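Local coordinates for uncharacterized protein (Legionella pneumophila subsp. pneumophila, PDB 5T2X) that is of unknown function but folds as an all-helical protein of the DUF5630 family, built from successive helices joined by loops, at residues 106-111 and 117-122; 133-138 and 161-166. One frame throughout, in Å; residues are numbered along the deposited sequence.

Contact 1 and contact 2 follow each other along the chain, the first closing before the second opens. Contact 1 joins helix 91-111 to helix 117-128 across a short loop and lies at the surface, its centre about 18 Å from the centre of the chain. Contact 2 joins helix 132-147 to helix 153-167 and is buried, its centre about 5 Å from the centre of the chain. Their chemistry follows their place. Segments 106-111 and 117-122 use a salt bridge, a water bridge and a sulfur-aromatic contact, whereas 133-138 and 161-166 meet through a CH-pi contact and an alanine. The two sites touch where L120 CD2 packs 4.1 Å from L138 CD2.

Contact 1 of 2, residues 106-111 and 117-122; sequences ECREEE and DNELEF
Segments 106-111 and 117-122 run almost exactly antiparallel, with 177° between their directions and 8.3 Å between their axes. The backbones come nearest at C107 and E119, whose CA atoms are 5.2 Å apart. There C107 CB lies against the backbone N of E119, and C107 SG turns to the neighbours on that helix. SG touches N118 CB and reaches the rim of the F122 ring, 3.5 Å from CD2. This is a sulfur-aromatic contact at the ring edge, 74° off the ring normal. The arrangement is a helical hairpin: the end of helix 91-111 and the start of helix 117-128 pack side by side, joined by five residues that are neither helix nor strand. R108 and E119 form a salt bridge on one flank. The R108 chain bends at chi3, which presents the guanidinium side-on. NE gives a nearly straight bond to E119 OE1 at 3.0 Å, while NH2 meets the syn lone pair of OE2 at 2.7 Å in a more bent bond. The guanidinium and carboxylate planes are 57° apart, so the two-nitrogen grip is twisted. E119 OE1 also accepts a bond from F115 N in the connecting loop, and the F115 ring makes a cation-pi contact with R108. Two partners thus hold the buried carboxylate in place. Nearer the loop, the side chains of E111 and N118 cross at about a right angle, with E111 OE2 3.6 Å from N118 ND2. E111 OE1 accepts a bond from a water, and that water accepts one from D117 N at 3.2 Å.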
# COMPACT_ATOMS: atom_id res chain seq x y z
N GLU A 106 13.26 10.03 4.60
CA GLU A 106 14.55 10.62 4.93
C GLU A 106 15.17 11.32 3.73
O GLU A 106 15.85 12.34 3.90
CB GLU A 106 15.51 9.54 5.46
CG GLU A 106 15.06 8.90 6.77
CD GLU A 106 16.09 7.93 7.32
OE1 GLU A 106 17.22 7.90 6.80
OE2 GLU A 106 15.75 7.18 8.27
N CYS A 107 14.96 10.79 2.52
CA CYS A 107 15.50 11.45 1.33
C CYS A 107 14.85 12.81 1.12
O CYS A 107 15.52 13.76 0.71
CB CYS A 107 15.30 10.56 0.11
SG CYS A 107 16.44 9.16 0.00
N ARG A 108 13.55 12.92 1.38
CA ARG A 108 12.88 14.21 1.26
C ARG A 108 13.41 15.21 2.28
O ARG A 108 13.56 16.40 1.98
CB ARG A 108 11.37 14.05 1.41
CG ARG A 108 10.62 15.38 1.42
CD ARG A 108 9.11 15.20 1.52
NE ARG A 108 8.57 14.48 0.37
CZ ARG A 108 7.29 14.51 0.01
NH1 ARG A 108 6.42 15.23 0.71
NH2 ARG A 108 6.88 13.83 -1.05
N GLU A 109 13.70 14.73 3.50
CA GLU A 109 14.25 15.61 4.53
C GLU A 109 15.60 16.17 4.11
O GLU A 109 15.92 17.33 4.42
CB GLU A 109 14.36 14.86 5.85
CG GLU A 109 14.98 15.67 6.98
CD GLU A 109 13.98 16.59 7.65
OE1 GLU A 109 13.60 16.31 8.81
OE2 GLU A 109 13.56 17.58 7.02
N GLU A 110 16.40 15.38 3.40
CA GLU A 110 17.75 15.82 3.04
C GLU A 110 17.73 16.73 1.82
O GLU A 110 18.38 17.78 1.81
CB GLU A 110 18.65 14.60 2.81
CG GLU A 110 20.12 14.96 2.63
CD GLU A 110 21.02 13.74 2.67
OE1 GLU A 110 20.50 12.61 2.58
OE2 GLU A 110 22.25 13.91 2.80
N GLU A 111 17.01 16.33 0.76
CA GLU A 111 16.97 17.16 -0.44
C GLU A 111 16.25 18.48 -0.21
O GLU A 111 16.56 19.48 -0.86
CB GLU A 111 16.30 16.40 -1.59
CG GLU A 111 17.17 15.33 -2.22
CD GLU A 111 16.82 15.08 -3.68
OE1 GLU A 111 16.17 15.96 -4.29
OE2 GLU A 111 17.20 14.02 -4.22
N ASP A 117 14.72 12.82 -6.88
CA ASP A 117 15.07 11.58 -7.56
C ASP A 117 15.33 10.45 -6.56
O ASP A 117 14.94 9.30 -6.80
CB ASP A 117 16.30 11.79 -8.45
CG ASP A 117 16.00 12.66 -9.66
OD1 ASP A 117 14.80 12.83 -9.99
OD2 ASP A 117 16.96 13.17 -10.27
N ASN A 118 15.98 10.76 -5.44
CA ASN A 118 16.23 9.74 -4.43
C ASN A 118 14.94 9.26 -3.78
O ASN A 118 14.72 8.06 -3.62
CB ASN A 118 17.20 10.27 -3.37
CG ASN A 118 18.60 10.49 -3.91
OD1 ASN A 118 18.99 9.90 -4.93
ND2 ASN A 118 19.37 11.33 -3.23
N GLU A 119 14.07 10.20 -3.41
CA GLU A 119 12.80 9.83 -2.79
C GLU A 119 11.96 8.98 -3.73
O GLU A 119 11.39 7.96 -3.32
CB GLU A 119 12.02 11.08 -2.36
CG GLU A 119 10.67 10.76 -1.75
CD GLU A 119 9.82 11.99 -1.51
OE1 GLU A 119 10.35 13.11 -1.61
OE2 GLU A 119 8.62 11.83 -1.22
N LEU A 120 11.86 9.38 -5.00
CA LEU A 120 11.08 8.61 -5.97
C LEU A 120 11.64 7.21 -6.13
O LEU A 120 10.88 6.25 -6.31
CB LEU A 120 11.05 9.34 -7.31
CG LEU A 120 10.16 10.59 -7.39
CD1 LEU A 120 10.38 11.32 -8.71
CD2 LEU A 120 8.70 10.21 -7.23
N GLU A 121 12.97 7.07 -6.07
CA GLU A 121 13.58 5.75 -6.22
C GLU A 121 13.19 4.84 -5.06
O GLU A 121 12.90 3.66 -5.27
CB GLU A 121 15.10 5.90 -6.32
CG GLU A 121 15.84 4.62 -6.63
CD GLU A 121 17.25 4.88 -7.14
OE1 GLU A 121 17.39 5.52 -8.20
OE2 GLU A 121 18.22 4.46 -6.47
N PHE A 122 13.17 5.37 -3.84
CA PHE A 122 12.74 4.56 -2.70
C PHE A 122 11.23 4.34 -2.70
O PHE A 122 10.76 3.28 -2.28
CB PHE A 122 13.18 5.20 -1.39
CG PHE A 122 14.60 4.90 -1.00
CD1 PHE A 122 14.98 3.61 -0.67
CD2 PHE A 122 15.55 5.90 -0.96
CE1 PHE A 122 16.29 3.33 -0.32
CE2 PHE A 122 16.86 5.63 -0.60
CZ PHE A 122 17.23 4.34 -0.28
O HOH W 1 16.36 15.52 -7.25

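Contact 2 of 2, residues 133-138 and 161-166; sequences YAYNSL and AQKACQ
Y135 reaches across from segment 133-138 and lays its ring against K163 and A164 of segment 161-166. Its CB lies 4.2 Å from A164 CB. This is a small apolar contact close to the nearest backbone pair, Y135 and A164, whose CA atoms are 6.2 Å apart. The CG of Y135 stands beside its own backbone N (chi1 -76°), which carries the ring toward K163. Y135 CD2 lies 3.9 Å from A164 N. Further out, CE1 and CE2 both lie beneath K163 CB, and CZ comes within 3.4 Å of it. K163 CB sits over the ring face, 21° off the normal and displaced toward the hydroxyl end. The contact is CH-pi, made by the first carbon of the lysine and not by its charge. At the tip, Y135 OH lies alongside K163 CG and CD, and it is hydrogen-bonded to H130 ND1, so this buried hydroxyl has a polar partner. The lysine chain bends at chi2 (-66°) and leads away. Its NZ donates to Q166 OE1 at 3.3 Å, approaching from above the carbonyl plane. Helix 132-147 and helix 153-167 are successive helices of the chain. Y135 also touches A127 of helix 117-128 and Y160 of helix 153-167, while A164 rests on L175 of helix 169-185.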
# COMPACT_ATOMS: atom_id res chain seq x y z
N TYR A 133 1.52 3.24 1.79
CA TYR A 133 2.09 4.58 1.89
C TYR A 133 2.74 5.00 0.59
O TYR A 133 2.65 6.16 0.18
CB TYR A 133 3.10 4.63 3.04
CG TYR A 133 2.58 4.12 4.36
CD1 TYR A 133 1.32 4.47 4.82
CD2 TYR A 133 3.36 3.29 5.16
CE1 TYR A 133 0.85 4.01 6.04
CE2 TYR A 133 2.90 2.82 6.37
CZ TYR A 133 1.64 3.18 6.81
OH TYR A 133 1.18 2.72 8.02
N ALA A 134 3.41 4.06 -0.09
CA ALA A 134 4.07 4.38 -1.35
C ALA A 134 3.06 4.65 -2.45
O ALA A 134 3.18 5.63 -3.19
CB ALA A 134 5.01 3.24 -1.75
N TYR A 135 2.04 3.79 -2.57
CA TYR A 135 1.00 4.01 -3.57
C TYR A 135 0.29 5.34 -3.33
O TYR A 135 -0.03 6.06 -4.29
CB TYR A 135 -0.00 2.86 -3.55
CG TYR A 135 0.50 1.60 -4.22
CD1 TYR A 135 1.28 1.66 -5.36
CD2 TYR A 135 0.18 0.34 -3.70
CE1 TYR A 135 1.74 0.50 -5.98
CE2 TYR A 135 0.64 -0.81 -4.31
CZ TYR A 135 1.41 -0.73 -5.44
OH TYR A 135 1.87 -1.88 -6.05
N ASN A 136 0.04 5.68 -2.07
CA ASN A 136 -0.61 6.95 -1.76
C ASN A 136 0.28 8.13 -2.14
O ASN A 136 -0.18 9.10 -2.76
CB ASN A 136 -0.97 7.01 -0.27
CG ASN A 136 -1.70 8.28 0.10
OD1 ASN A 136 -2.45 8.84 -0.70
ND2 ASN A 136 -1.48 8.75 1.32
N SER A 137 1.56 8.06 -1.78
CA SER A 137 2.48 9.17 -2.07
C SER A 137 2.77 9.26 -3.57
O SER A 137 2.89 10.36 -4.11
CB SER A 137 3.77 9.00 -1.27
OG SER A 137 4.65 10.09 -1.49
N LEU A 138 2.90 8.12 -4.25
CA LEU A 138 3.17 8.14 -5.68
C LEU A 138 1.97 8.67 -6.47
O LEU A 138 2.16 9.34 -7.49
CB LEU A 138 3.55 6.75 -6.17
CG LEU A 138 4.98 6.30 -5.89
CD1 LEU A 138 5.18 4.85 -6.29
CD2 LEU A 138 5.98 7.19 -6.61
N ALA A 161 -3.48 4.19 -7.39
CA ALA A 161 -4.64 4.01 -6.53
C ALA A 161 -5.30 2.66 -6.77
O ALA A 161 -5.82 2.04 -5.83
CB ALA A 161 -5.63 5.15 -6.74
N GLN A 162 -5.31 2.19 -8.02
CA GLN A 162 -5.89 0.89 -8.32
C GLN A 162 -5.08 -0.23 -7.68
O GLN A 162 -5.65 -1.22 -7.19
CB GLN A 162 -5.98 0.69 -9.83
CG GLN A 162 -6.47 -0.68 -10.26
CD GLN A 162 -6.65 -0.79 -11.76
OE1 GLN A 162 -6.59 0.21 -12.48
NE2 GLN A 162 -6.88 -2.01 -12.24
N LYS A 163 -3.75 -0.10 -7.67
CA LYS A 163 -2.92 -1.09 -7.00
C LYS A 163 -3.17 -1.10 -5.50
O LYS A 163 -3.12 -2.16 -4.87
CB LYS A 163 -1.44 -0.82 -7.29
CG LYS A 163 -0.94 -1.47 -8.57
CD LYS A 163 -0.97 -2.99 -8.44
CE LYS A 163 -0.50 -3.67 -9.71
NZ LYS A 163 -0.55 -5.15 -9.58
N ALA A 164 -3.47 0.06 -4.90
CA ALA A 164 -3.80 0.09 -3.49
C ALA A 164 -5.08 -0.68 -3.20
O ALA A 164 -5.24 -1.23 -2.11
CB ALA A 164 -3.92 1.54 -3.01
N CYS A 165 -6.00 -0.73 -4.17
CA CYS A 165 -7.23 -1.50 -3.98
C CYS A 165 -6.96 -3.00 -3.97
O CYS A 165 -7.70 -3.75 -3.34
CB CYS A 165 -8.23 -1.16 -5.08
SG CYS A 165 -8.77 0.56 -5.12
N GLN A 166 -5.91 -3.45 -4.67
CA GLN A 166 -5.63 -4.87 -4.75
C GLN A 166 -5.15 -5.44 -3.42
O GLN A 166 -5.27 -6.65 -3.20
CB GLN A 166 -4.58 -5.16 -5.82
CG GLN A 166 -5.01 -4.85 -7.24
CD GLN A 166 -4.00 -5.33 -8.27
OE1 GLN A 166 -3.19 -6.21 -7.99
NE2 GLN A 166 -4.04 -4.74 -9.46